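Side-chain contacts in thrombomodulin (Homo sapiens, PDB 1DX5), which acts as an endothelial cell receptor and as the cofactor for thrombin activation of protein C, which starts an anticoagulant pathway: residues 64-69 and 75-80; 91-94 and 99-102; 26-29 and 33-36; 14-17 and 23-26. All coordinates share one frame; numbering follows the deposited sequence.

Interaction 1 of 4, residues 64-69 and 75-80. With CA (calcium ion), chain N.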
ATOM      1  N   GLU E  64      10.576   9.177 -11.708  1.00  8.13           N
ATOM      2  CA  GLU E  64      11.588   8.207 -11.281  1.00 10.32           C
ATOM      3  C   GLU E  64      12.532   8.854 -10.268  1.00  8.55           C
ATOM      4  O   GLU E  64      12.774  10.055 -10.299  1.00  8.71           O
ATOM      5  CB  GLU E  64      12.444   7.739 -12.470  1.00 10.34           C
ATOM      6  CG  GLU E  64      11.684   7.263 -13.696  1.00 18.70           C
ATOM      7  CD  GLU E  64      10.868   5.899 -13.453  1.00 21.23           C
ATOM      8  OE1 GLU E  64      11.347   5.028 -12.688  1.00 22.11           O
ATOM      9  OE2 GLU E  64       9.780   5.758 -14.051  1.00 22.83           O
ATOM     10  N   CYS E  65      13.069   8.039  -9.373  1.00 11.49           N
ATOM     11  CA  CYS E  65      14.019   8.498  -8.367  1.00 11.64           C
ATOM     12  C   CYS E  65      15.108   7.465  -8.312  1.00  9.95           C
ATOM     13  O   CYS E  65      14.847   6.292  -8.571  1.00 10.59           O
ATOM     14  CB  CYS E  65      13.385   8.564  -6.973  1.00 10.05           C
ATOM     15  SG  CYS E  65      12.271   9.954  -6.696  1.00  8.91           S
ATOM     16  N   PRO E  66      16.350   7.878  -7.982  1.00 11.39           N
ATOM     17  CA  PRO E  66      17.431   6.888  -7.904  1.00  9.89           C
ATOM     18  C   PRO E  66      17.227   5.988  -6.686  1.00 11.67           C
ATOM     19  O   PRO E  66      16.351   6.247  -5.861  1.00 11.98           O
ATOM     20  CB  PRO E  66      18.687   7.751  -7.775  1.00  8.10           C
ATOM     21  CG  PRO E  66      18.201   9.031  -7.216  1.00  9.60           C
ATOM     22  CD  PRO E  66      16.876   9.251  -7.870  1.00  9.52           C
ATOM     23  N   GLU E  67      17.967   4.886  -6.622  1.00 14.12           N
ATOM     24  CA  GLU E  67      17.860   3.968  -5.488  1.00 13.89           C
ATOM     25  C   GLU E  67      18.215   4.748  -4.219  1.00 10.96           C
ATOM     26  O   GLU E  67      19.115   5.601  -4.250  1.00  7.79           O
ATOM     27  CB  GLU E  67      18.841   2.810  -5.661  1.00 18.08           C
ATOM     28  CG  GLU E  67      18.577   1.931  -6.876  1.00 25.34           C
ATOM     29  N   GLY E  68      17.508   4.470  -3.122  1.00  6.99           N
ATOM     30  CA  GLY E  68      17.776   5.154  -1.864  1.00  3.93           C
ATOM     31  C   GLY E  68      17.019   6.460  -1.702  1.00  7.40           C
ATOM     32  O   GLY E  68      17.158   7.145  -0.685  1.00  5.53           O
ATOM     33  N   TYR E  69      16.252   6.831  -2.725  1.00  7.67           N
ATOM     34  CA  TYR E  69      15.459   8.058  -2.701  1.00  7.90           C
ATOM     35  C   TYR E  69      13.993   7.708  -2.903  1.00  7.11           C
ATOM     36  O   TYR E  69      13.676   6.680  -3.471  1.00 10.50           O
ATOM     37  CB  TYR E  69      15.916   9.031  -3.800  1.00  7.94           C
ATOM     38  CG  TYR E  69      17.206   9.739  -3.489  1.00  6.47           C
ATOM     39  CD1 TYR E  69      18.433   9.146  -3.753  1.00  7.47           C
ATOM     40  CD2 TYR E  69      17.197  11.001  -2.892  1.00  7.62           C
ATOM     41  CE1 TYR E  69      19.628   9.793  -3.431  1.00  6.79           C
ATOM     42  CE2 TYR E  69      18.379  11.656  -2.566  1.00  8.98           C
ATOM     43  CZ  TYR E  69      19.585  11.043  -2.836  1.00  6.67           C
ATOM     44  OH  TYR E  69      20.742  11.676  -2.503  1.00  9.16           O
ATOM     45  N   PHE E  75       7.183  16.836  -6.538  1.00 12.27           N
ATOM     46  CA  PHE E  75       7.856  15.901  -7.441  1.00 13.20           C
ATOM     47  C   PHE E  75       9.370  15.941  -7.239  1.00 12.93           C
ATOM     48  O   PHE E  75      10.160  16.083  -8.181  1.00 12.54           O
ATOM     49  CB  PHE E  75       7.470  16.175  -8.900  1.00 15.53           C
ATOM     50  CG  PHE E  75       5.994  16.066  -9.168  1.00 12.76           C
ATOM     51  CD1 PHE E  75       5.393  14.832  -9.307  1.00 11.15           C
ATOM     52  CD2 PHE E  75       5.209  17.207  -9.267  1.00 15.54           C
ATOM     53  CE1 PHE E  75       4.025  14.730  -9.546  1.00 14.67           C
ATOM     54  CE2 PHE E  75       3.842  17.119  -9.507  1.00 15.98           C
ATOM     55  CZ  PHE E  75       3.252  15.879  -9.644  1.00 14.95           C
ATOM     56  N   ILE E  76       9.763  15.797  -5.980  1.00  9.50           N
ATOM     57  CA  ILE E  76      11.169  15.821  -5.614  1.00 12.97           C
ATOM     58  C   ILE E  76      11.557  14.502  -4.985  1.00  9.55           C
ATOM     59  O   ILE E  76      10.789  13.922  -4.241  1.00 12.39           O
ATOM     60  CB  ILE E  76      11.464  16.955  -4.602  1.00 13.90           C
ATOM     61  CG1 ILE E  76      11.066  18.297  -5.209  1.00 17.07           C
ATOM     62  CG2 ILE E  76      12.944  17.005  -4.284  1.00 16.54           C
ATOM     63  CD1 ILE E  76      11.120  19.433  -4.240  1.00 24.94           C
ATOM     64  N   CYS E  77      12.750  14.028  -5.303  1.00 10.80           N
ATOM     65  CA  CYS E  77      13.255  12.788  -4.747  1.00 10.18           C
ATOM     66  C   CYS E  77      14.031  13.145  -3.492  1.00 10.37           C
ATOM     67  O   CYS E  77      14.990  13.912  -3.544  1.00 12.53           O
ATOM     68  CB  CYS E  77      14.182  12.111  -5.749  1.00 11.60           C
ATOM     69  SG  CYS E  77      13.358  11.575  -7.272  1.00 13.12           S
ATOM     70  N   THR E  78      13.619  12.586  -2.366  1.00 13.08           N
ATOM     71  CA  THR E  78      14.283  12.863  -1.098  1.00 10.92           C
ATOM     72  C   THR E  78      14.962  11.589  -0.563  1.00 10.60           C
ATOM     73  O   THR E  78      14.495  10.472  -0.793  1.00  8.51           O
ATOM     74  CB  THR E  78      13.288  13.468  -0.070  1.00 10.24           C
ATOM     75  OG1 THR E  78      13.990  13.832   1.128  1.00 18.25           O
ATOM     76  CG2 THR E  78      12.222  12.472   0.285  1.00 15.24           C
ATOM     77  N   ASP E  79      16.088  11.764   0.116  1.00  8.33           N
ATOM     78  CA  ASP E  79      16.843  10.637   0.650  1.00  8.64           C
ATOM     79  C   ASP E  79      16.125   9.857   1.752  1.00  9.70           C
ATOM     80  O   ASP E  79      15.475  10.434   2.627  1.00  7.95           O
ATOM     81  CB  ASP E  79      18.196  11.131   1.167  1.00  7.58           C
ATOM     82  CG  ASP E  79      19.081   9.957   1.824  1.00 13.60           C
ATOM     83  OD1 ASP E  79      19.382   8.950   1.141  1.00 18.27           O
ATOM     84  OD2 ASP E  79      19.434  10.089   3.007  1.00 13.18           O
ATOM     85  N   ILE E  80      16.207   8.535   1.657  1.00  8.82           N
ATOM     86  CA  ILE E  80      15.643   7.656   2.670  1.00 10.15           C
ATOM     87  C   ILE E  80      16.735   7.507   3.748  1.00  9.47           C
ATOM     88  O   ILE E  80      17.867   7.140   3.444  1.00 11.12           O
ATOM     89  CB  ILE E  80      15.314   6.262   2.097  1.00  7.98           C
ATOM     90  CG1 ILE E  80      14.246   6.378   1.013  1.00  5.54           C
ATOM     91  CG2 ILE E  80      14.791   5.338   3.221  1.00 12.24           C
ATOM     92  CD1 ILE E  80      13.950   5.064   0.287  1.00  4.79           C
TER
HETATM   93 CA    CA N 502      20.128   7.322   2.740  1.00  8.54          CA
HETATM   94  O   HOH W   1      19.390   6.136   0.760  1.00 14.51           O
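A disulfide and a short antiparallel pairing join residues 64-69 to residues 75-80 at the C-terminal end of the fifth EGF-like domain, where the chain runs on into the calcium site of the sixth. Cys65 SG and Cys77 SG are bonded at 2.0 Å with a chi3 of -91°, the near-perpendicular torsion of a relaxed disulfide. Both sulfurs lie anti to their own carbonyl carbons, and both CA-CB bonds point at the opposing segment. This is the last disulfide of the domain.

Further along, Pro66 to Tyr69 form a type II turn. Gly68 takes its third position at positive phi (87°), where a CB would be jammed against the carbonyl O of Glu67, so glycine is called for. The turn presents Gly68 O to Ile80 N, a hydrogen bond of 2.9 Å and 166° at the hydrogen. Next to it Tyr69 and Asp79 make a non-hydrogen-bonded bridge, and the Tyr69 ring lies against the strand: Tyr69 CD2 is 3.3 Å from Asp79 N, while Asp79 OD1 stands over one ring face. The Tyr69 hydroxyl is hydrogen-bonded to Gln48 O.

Asp79 grips the calcium unequally through OD1 at 2.4 Å and OD2 at 2.9 Å, and Ile80 O adds a third protein oxygen; Glu82, Asn95, Leu96 and Thr99 supply the others. Asp79 OD1 also accepts a hydrogen bond from Gly98 N. A residue that pairs with the fifth domain's turn therefore also binds the metal of the sixth, which is consistent with calcium helping to set the angle between the two domains.

Interaction 2 of 4, residues 91-94 and 99-102. With CA (calcium ion), chain N.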
ATOM      1  N   GLY E  91      23.968  -3.186  12.940  1.00 28.94           N
ATOM      2  CA  GLY E  91      25.143  -2.665  13.612  1.00 28.49           C
ATOM      3  C   GLY E  91      25.112  -1.142  13.665  1.00 27.04           C
ATOM      4  O   GLY E  91      24.046  -0.546  13.821  1.00 25.45           O
ATOM      5  N   VAL E  92      26.280  -0.509  13.553  1.00 26.24           N
ATOM      6  CA  VAL E  92      26.364   0.951  13.576  1.00 22.58           C
ATOM      7  C   VAL E  92      26.036   1.458  12.172  1.00 20.63           C
ATOM      8  O   VAL E  92      26.637   1.028  11.195  1.00 21.18           O
ATOM      9  CB  VAL E  92      27.759   1.438  14.015  1.00 23.68           C
ATOM     10  CG1 VAL E  92      27.779   2.957  14.091  1.00 19.14           C
ATOM     11  CG2 VAL E  92      28.127   0.822  15.367  1.00 22.60           C
ATOM     12  N   CYS E  93      25.117   2.415  12.092  1.00 18.38           N
ATOM     13  CA  CYS E  93      24.664   2.933  10.813  1.00 13.14           C
ATOM     14  C   CYS E  93      24.928   4.416  10.570  1.00 12.91           C
ATOM     15  O   CYS E  93      24.628   5.258  11.409  1.00 12.19           O
ATOM     16  CB  CYS E  93      23.161   2.653  10.701  1.00 15.37           C
ATOM     17  SG  CYS E  93      22.359   2.947   9.086  1.00 16.63           S
ATOM     18  N   HIS E  94      25.479   4.722   9.398  1.00 12.79           N
ATOM     19  CA  HIS E  94      25.733   6.098   8.990  1.00 11.05           C
ATOM     20  C   HIS E  94      24.948   6.294   7.683  1.00 13.01           C
ATOM     21  O   HIS E  94      25.125   5.547   6.714  1.00 12.15           O
ATOM     22  CB  HIS E  94      27.223   6.341   8.744  1.00 12.82           C
ATOM     23  CG  HIS E  94      28.085   6.132   9.954  1.00 17.19           C
ATOM     24  ND1 HIS E  94      27.804   6.699  11.180  1.00 18.13           N
ATOM     25  CD2 HIS E  94      29.231   5.429  10.122  1.00 18.34           C
ATOM     26  CE1 HIS E  94      28.738   6.352  12.049  1.00 18.39           C
ATOM     27  NE2 HIS E  94      29.614   5.583  11.432  1.00 18.88           N
ATOM     28  N   THR E  99      22.204   5.862  -0.180  1.00 12.11           N
ATOM     29  CA  THR E  99      22.451   4.556   0.434  1.00 12.19           C
ATOM     30  C   THR E  99      22.807   4.764   1.915  1.00 11.67           C
ATOM     31  O   THR E  99      22.375   5.741   2.526  1.00 13.36           O
ATOM     32  CB  THR E  99      23.553   3.764  -0.335  1.00 14.27           C
ATOM     33  OG1 THR E  99      23.757   2.490   0.285  1.00 13.10           O
ATOM     34  CG2 THR E  99      24.875   4.539  -0.388  1.00 13.35           C
ATOM     35  N   PHE E 100      23.548   3.837   2.502  1.00 14.00           N
ATOM     36  CA  PHE E 100      23.940   3.955   3.904  1.00 15.63           C
ATOM     37  C   PHE E 100      25.165   3.088   4.166  1.00 16.20           C
ATOM     38  O   PHE E 100      25.457   2.162   3.402  1.00 16.84           O
ATOM     39  CB  PHE E 100      22.792   3.505   4.824  1.00 14.91           C
ATOM     40  CG  PHE E 100      22.409   2.041   4.656  1.00 15.80           C
ATOM     41  CD1 PHE E 100      21.515   1.650   3.653  1.00 12.77           C
ATOM     42  CD2 PHE E 100      22.956   1.063   5.490  1.00 14.80           C
ATOM     43  CE1 PHE E 100      21.172   0.311   3.485  1.00 13.75           C
ATOM     44  CE2 PHE E 100      22.624  -0.282   5.336  1.00 14.97           C
ATOM     45  CZ  PHE E 100      21.730  -0.663   4.330  1.00 17.61           C
ATOM     46  N   GLU E 101      25.910   3.421   5.218  1.00 16.91           N
ATOM     47  CA  GLU E 101      27.077   2.622   5.596  1.00 16.04           C
ATOM     48  C   GLU E 101      26.748   1.846   6.874  1.00 15.58           C
ATOM     49  O   GLU E 101      26.286   2.414   7.866  1.00 12.86           O
ATOM     50  CB  GLU E 101      28.306   3.483   5.834  1.00 13.96           C
ATOM     51  CG  GLU E 101      29.560   2.640   5.995  1.00 15.36           C
ATOM     52  CD  GLU E 101      30.761   3.442   6.675  1.00 14.83           C
ATOM     53  OE1 GLU E 101      30.518   4.537   7.225  1.00 19.76           O
ATOM     54  OE2 GLU E 101      31.899   2.939   6.641  1.00 20.32           O
ATOM     55  N   CYS E 102      26.959   0.538   6.829  1.00 18.44           N
ATOM     56  CA  CYS E 102      26.670  -0.311   7.968  1.00 20.63           C
ATOM     57  C   CYS E 102      27.968  -0.930   8.461  1.00 21.42           C
ATOM     58  O   CYS E 102      28.688  -1.579   7.700  1.00 18.26           O
ATOM     59  CB  CYS E 102      25.666  -1.398   7.565  1.00 22.46           C
ATOM     60  SG  CYS E 102      25.001  -2.396   8.938  1.00 20.68           S
TER
HETATM   61 CA    CA N 502      20.128   7.322   2.740  1.00  8.54          CA
HETATM   62  O   HOH W   1      19.390   6.136   0.760  1.00 14.51           O
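Gly91 approaches residues 99-102 at the open end of an antiparallel hairpin, 92-95 with 100-103, in the calcium-binding sixth EGF-like domain; the axes of the short strand segments approach to 4.8 Å, their directions 160° apart. Gly91 N is 4.2 Å from Cys102 SG, a loose contact. Val92 O comes next, 3.5 Å from Cys102 CA in a CA-H...O contact.

Cys93 forms the non-hydrogen-bonded pair with Cys102, side chains on one face of the sheet. The two are not joined: Cys93 is bonded to Cys83 and Cys102 to Cys89. With its sulfur anti to the backbone N (chi1 -170°), Cys93 meets the Phe100 ring obliquely, SG being 4.1 Å from CD2 of Phe100.

His94 and Glu101 form the hydrogen-bonded pair on the other face. His94 N donates to Glu101 O at 2.9 Å, and Glu101 N returns a bond of 2.7 Å to His94 O. Just ahead of strand 100-103, Thr99 O binds the calcium ion at 2.8 Å, alongside Asp79, Ile80, Glu82, Asn95 and Leu96. His94 and Glu101 side chains run side by side, ring and carboxylate planes 46° apart, and Glu101 OE1 lies in the imidazole plane at its edge, 3.3 Å from His94 CD2.

Interaction 3 of 4, residues 26-29 and 33-36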
ATOM      1  N   CYS E  26      29.033   7.842 -24.774  1.00 10.39           N
ATOM      2  CA  CYS E  26      27.689   8.354 -24.610  1.00  9.10           C
ATOM      3  C   CYS E  26      27.629   8.978 -23.217  1.00 10.40           C
ATOM      4  O   CYS E  26      27.991   8.330 -22.227  1.00 10.03           O
ATOM      5  CB  CYS E  26      26.677   7.213 -24.675  1.00 13.04           C
ATOM      6  SG  CYS E  26      26.370   6.555 -26.331  1.00 11.76           S
ATOM      7  N   VAL E  27      27.180  10.230 -23.152  1.00  8.72           N
ATOM      8  CA  VAL E  27      27.069  10.949 -21.893  1.00  7.76           C
ATOM      9  C   VAL E  27      25.649  11.460 -21.670  1.00 11.09           C
ATOM     10  O   VAL E  27      24.777  11.388 -22.564  1.00  6.32           O
ATOM     11  CB  VAL E  27      28.109  12.132 -21.789  1.00  7.27           C
ATOM     12  CG1 VAL E  27      29.561  11.568 -21.690  1.00  5.04           C
ATOM     13  CG2 VAL E  27      28.017  13.033 -23.015  1.00  5.64           C
ATOM     14  N   CYS E  28      25.429  11.982 -20.468  1.00  8.85           N
ATOM     15  CA  CYS E  28      24.129  12.469 -20.086  1.00 11.19           C
ATOM     16  C   CYS E  28      24.155  13.899 -19.592  1.00 11.78           C
ATOM     17  O   CYS E  28      25.212  14.527 -19.523  1.00 13.33           O
ATOM     18  CB  CYS E  28      23.558  11.544 -19.014  1.00  8.22           C
ATOM     19  SG  CYS E  28      23.603   9.802 -19.520  1.00 11.22           S
ATOM     20  N   ALA E  29      22.968  14.426 -19.309  1.00 12.48           N
ATOM     21  CA  ALA E  29      22.824  15.788 -18.790  1.00 11.50           C
ATOM     22  C   ALA E  29      23.289  15.792 -17.346  1.00  9.77           C
ATOM     23  O   ALA E  29      23.390  14.732 -16.720  1.00 10.96           O
ATOM     24  CB  ALA E  29      21.366  16.224 -18.860  1.00 10.34           C
ATOM     25  N   ALA E  33      23.642  10.075 -15.291  1.00  7.80           N
ATOM     26  CA  ALA E  33      24.862   9.399 -15.678  1.00  5.50           C
ATOM     27  C   ALA E  33      24.450   8.145 -16.422  1.00  6.82           C
ATOM     28  O   ALA E  33      23.353   7.638 -16.220  1.00  6.96           O
ATOM     29  CB  ALA E  33      25.732   9.062 -14.428  1.00  2.00           C
ATOM     30  N   PRO E  34      25.333   7.617 -17.284  1.00  7.63           N
ATOM     31  CA  PRO E  34      25.026   6.405 -18.052  1.00  7.35           C
ATOM     32  C   PRO E  34      24.657   5.212 -17.163  1.00  9.79           C
ATOM     33  O   PRO E  34      25.161   5.075 -16.057  1.00 11.92           O
ATOM     34  CB  PRO E  34      26.329   6.146 -18.812  1.00  4.82           C
ATOM     35  CG  PRO E  34      26.906   7.545 -19.003  1.00  4.90           C
ATOM     36  CD  PRO E  34      26.666   8.140 -17.629  1.00  4.11           C
ATOM     37  N   ILE E  35      23.725   4.386 -17.625  1.00 10.29           N
ATOM     38  CA  ILE E  35      23.333   3.196 -16.879  1.00 10.62           C
ATOM     39  C   ILE E  35      24.467   2.201 -17.109  1.00 11.34           C
ATOM     40  O   ILE E  35      24.844   1.943 -18.245  1.00 13.80           O
ATOM     41  CB  ILE E  35      22.001   2.609 -17.395  1.00  9.74           C
ATOM     42  CG1 ILE E  35      20.940   3.708 -17.417  1.00  8.09           C
ATOM     43  CG2 ILE E  35      21.552   1.460 -16.493  1.00  6.99           C
ATOM     44  CD1 ILE E  35      19.538   3.253 -17.768  1.00 10.27           C
ATOM     45  N   PRO E  36      25.085   1.701 -16.026  1.00 14.01           N
ATOM     46  CA  PRO E  36      26.190   0.744 -16.150  1.00 14.58           C
ATOM     47  C   PRO E  36      25.938  -0.411 -17.127  1.00 17.00           C
ATOM     48  O   PRO E  36      26.782  -0.699 -17.970  1.00 18.28           O
ATOM     49  CB  PRO E  36      26.386   0.268 -14.709  1.00 16.64           C
ATOM     50  CG  PRO E  36      26.048   1.512 -13.904  1.00 14.47           C
ATOM     51  CD  PRO E  36      24.789   1.990 -14.607  1.00 13.32           C
TER
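Cys28 SG swings anti to its carbonyl carbon (chi1 -52°), which turns the sulfur across the gap onto the peptide joining Ala33 to Pro34. There it lies 3.6 Å from Ala33 C and equally close to Pro34 N, so the sulfur sits against the bond between the two rather than against a side-chain tip. The Pro34 ring continues the same surface: its CD is 4.0 Å from Cys28 SG.

The neighbouring ring carbon, CG, reaches back towards Cys26. Pro34 CG is 3.5 Å from Cys26 O, a van der Waals approach to the carbonyl oxygen, and stands at the margin of contact with Val27 CA, 4.5 Å away. No hydrogen bond links the two segments.

This is the junction of the two small sheets of the fourth EGF-like domain. Residues 26-27 end a strand of the N-terminal hairpin, whereas Ala33 and Pro34 belong to strand 32-35, which pairs with strand 42-44. Cys28 is disulfide-bonded to Cys42 on the latter strand, a covalent tie between the two sheets. Ala33 is also tied to Gln43 by a backbone hydrogen bond, while its methyl group leans on Phe45, its CA-CB bond directed away from residues 26-29.

Interaction 4 of 4, residues 14-17 and 23-26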
ATOM      1  N   TYR E  14      21.250  10.540 -25.022  1.00 15.72           N
ATOM      2  CA  TYR E  14      21.336  11.968 -24.801  1.00 11.95           C
ATOM      3  C   TYR E  14      22.374  12.658 -25.690  1.00 11.16           C
ATOM      4  O   TYR E  14      22.011  13.294 -26.668  1.00 12.77           O
ATOM      5  CB  TYR E  14      21.531  12.266 -23.313  1.00  8.93           C
ATOM      6  CG  TYR E  14      21.352  13.735 -22.979  1.00 11.37           C
ATOM      7  CD1 TYR E  14      20.088  14.342 -23.033  1.00 12.76           C
ATOM      8  CD2 TYR E  14      22.451  14.532 -22.670  1.00  9.16           C
ATOM      9  CE1 TYR E  14      19.932  15.718 -22.789  1.00 16.70           C
ATOM     10  CE2 TYR E  14      22.311  15.901 -22.428  1.00 14.00           C
ATOM     11  CZ  TYR E  14      21.053  16.485 -22.485  1.00 16.26           C
ATOM     12  OH  TYR E  14      20.927  17.822 -22.217  1.00 17.95           O
ATOM     13  N   GLN E  15      23.653  12.533 -25.358  1.00 11.81           N
ATOM     14  CA  GLN E  15      24.725  13.131 -26.152  1.00 13.90           C
ATOM     15  C   GLN E  15      25.872  12.168 -26.353  1.00 13.01           C
ATOM     16  O   GLN E  15      25.953  11.128 -25.692  1.00 12.44           O
ATOM     17  CB  GLN E  15      25.263  14.407 -25.505  1.00 17.85           C
ATOM     18  CG  GLN E  15      24.334  15.621 -25.638  1.00 25.41           C
ATOM     19  CD  GLN E  15      24.880  16.887 -24.810  1.00 30.40           C
ATOM     20  OE1 GLN E  15      24.299  17.962 -25.013  1.00 32.58           O
ATOM     21  NE2 GLN E  15      25.899  16.731 -23.964  1.00 29.04           N
ATOM     22  N   CYS E  16      26.782  12.559 -27.237  1.00 12.53           N
ATOM     23  CA  CYS E  16      27.959  11.772 -27.571  1.00 11.32           C
ATOM     24  C   CYS E  16      29.171  12.685 -27.543  1.00 11.31           C
ATOM     25  O   CYS E  16      29.124  13.797 -28.066  1.00 10.12           O
ATOM     26  CB  CYS E  16      27.819  11.180 -28.987  1.00 11.77           C
ATOM     27  SG  CYS E  16      29.220  10.135 -29.516  1.00 12.90           S
ATOM     28  N   GLN E  17      30.241  12.225 -26.901  1.00 11.91           N
ATOM     29  CA  GLN E  17      31.487  12.975 -26.828  1.00 15.13           C
ATOM     30  C   GLN E  17      32.586  12.082 -27.394  1.00 16.48           C
ATOM     31  O   GLN E  17      32.760  10.940 -26.958  1.00 17.43           O
ATOM     32  CB  GLN E  17      31.822  13.355 -25.381  1.00 15.34           C
ATOM     33  CG  GLN E  17      30.955  14.434 -24.802  1.00 17.54           C
ATOM     34  CD  GLN E  17      31.348  14.793 -23.283  1.00 21.55           C
ATOM     35  OE1 GLN E  17      31.983  13.935 -22.672  1.00 20.14           O
ATOM     36  NE2 GLN E  17      30.962  15.948 -22.757  1.00 21.51           N
ATOM     37  N   SER E  23      36.915   6.042 -31.296  1.00 34.72           N
ATOM     38  CA  SER E  23      36.060   5.858 -30.125  1.00 29.79           C
ATOM     39  C   SER E  23      35.340   7.095 -29.581  1.00 26.68           C
ATOM     40  O   SER E  23      35.766   8.231 -29.761  1.00 26.82           O
ATOM     41  CB  SER E  23      36.824   5.148 -29.010  1.00 28.08           C
ATOM     42  OG  SER E  23      37.895   5.936 -28.562  1.00 31.34           O
ATOM     43  N   TYR E  24      34.227   6.844 -28.908  1.00 22.72           N
ATOM     44  CA  TYR E  24      33.407   7.897 -28.341  1.00 19.51           C
ATOM     45  C   TYR E  24      32.838   7.436 -27.008  1.00 19.81           C
ATOM     46  O   TYR E  24      33.065   6.313 -26.556  1.00 18.45           O
ATOM     47  CB  TYR E  24      32.241   8.225 -29.277  1.00 13.60           C
ATOM     48  CG  TYR E  24      31.295   7.066 -29.469  1.00 16.69           C
ATOM     49  CD1 TYR E  24      30.171   6.916 -28.648  1.00 13.83           C
ATOM     50  CD2 TYR E  24      31.538   6.092 -30.445  1.00 19.23           C
ATOM     51  CE1 TYR E  24      29.316   5.832 -28.786  1.00 16.04           C
ATOM     52  CE2 TYR E  24      30.679   4.991 -30.594  1.00 21.70           C
ATOM     53  CZ  TYR E  24      29.574   4.873 -29.757  1.00 19.72           C
ATOM     54  OH  TYR E  24      28.733   3.799 -29.892  1.00 24.68           O
ATOM     55  N   LEU E  25      32.000   8.279 -26.433  1.00 17.64           N
ATOM     56  CA  LEU E  25      31.396   7.948 -25.179  1.00 14.34           C
ATOM     57  C   LEU E  25      30.045   8.633 -25.101  1.00 11.21           C
ATOM     58  O   LEU E  25      29.911   9.828 -25.388  1.00  8.91           O
ATOM     59  CB  LEU E  25      32.333   8.395 -24.056  1.00 18.17           C
ATOM     60  CG  LEU E  25      32.246   7.823 -22.644  1.00 20.72           C
ATOM     61  CD1 LEU E  25      31.078   8.450 -21.976  1.00 26.41           C
ATOM     62  CD2 LEU E  25      32.140   6.299 -22.652  1.00 11.59           C
ATOM     63  N   CYS E  26      29.033   7.842 -24.774  1.00 10.39           N
ATOM     64  CA  CYS E  26      27.689   8.354 -24.610  1.00  9.10           C
ATOM     65  C   CYS E  26      27.629   8.978 -23.217  1.00 10.40           C
ATOM     66  O   CYS E  26      27.991   8.330 -22.227  1.00 10.03           O
ATOM     67  CB  CYS E  26      26.677   7.213 -24.675  1.00 13.04           C
ATOM     68  SG  CYS E  26      26.370   6.555 -26.331  1.00 11.76           S
TER
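Backbone hydrogen bonds tie Gln17 to Leu25 in both directions. Gln17 N donates to Leu25 O at 2.9 Å, and Leu25 N to Gln17 O at 2.8 Å with a more bent 133° at the hydrogen.

Weaker CA-H...O contacts flank this pair. Gln15 O faces Cys26 CA at 3.4 Å, and Leu25 O, already taken by Gln17 N, also meets Cys16 CA at 3.5 Å. That carbonyl is thus approached by two donors of the same opposing strand.

Cys16 and Cys26 form the adjacent non-hydrogen-bonded pair, with CA atoms 4.5 Å apart. The arrangement is the antiparallel hairpin 15-18 with 24-27 of the fourth EGF-like domain, whose strand segments run at 152° to each other. Facing cysteines here do not bond to one another: Cys16 is joined to Cys7 and Cys26 to Cys12, so the hairpin is stapled to the preceding part of the chain at both strands.

On the cysteine face the side chains meet through a sulfur-aromatic contact. Tyr24 CG lies between its backbone N and carbonyl carbon (chi1 63°), which sets the ring beside Cys16; SG of Cys16 is 3.5 Å from Tyr24 CD1 and 4.3 Å from the ring centroid, obliquely placed. Cys26 SG lies in the plane of the same ring, at its edge. The Tyr24 hydroxyl is hydrogen-bonded to His40 NE2. Gln17 and Leu25 extend from the opposite face.

In the fold
Along the chain the order is interaction 4, interaction 3, interaction 1 and interaction 2, through the fourth, fifth and sixth EGF-like domains. Interactions 3 and 4 are neighbours, about 9 Å between centres: they share Cys26 and strand 24-27, and Val27 N probably bonds to Gln15 O. Interaction 1 lies on the other side of the chain's centre, its centre about 18 Å from that of interaction 3. Interactions 1 and 2, also about 18 Å between centres, do not touch, but both contribute ligands to the same calcium ion, which also holds a water. The metal thus sits at the junction where domain six follows domain five. The most distant centres, of interactions 2 and 4, are about 36 Å apart.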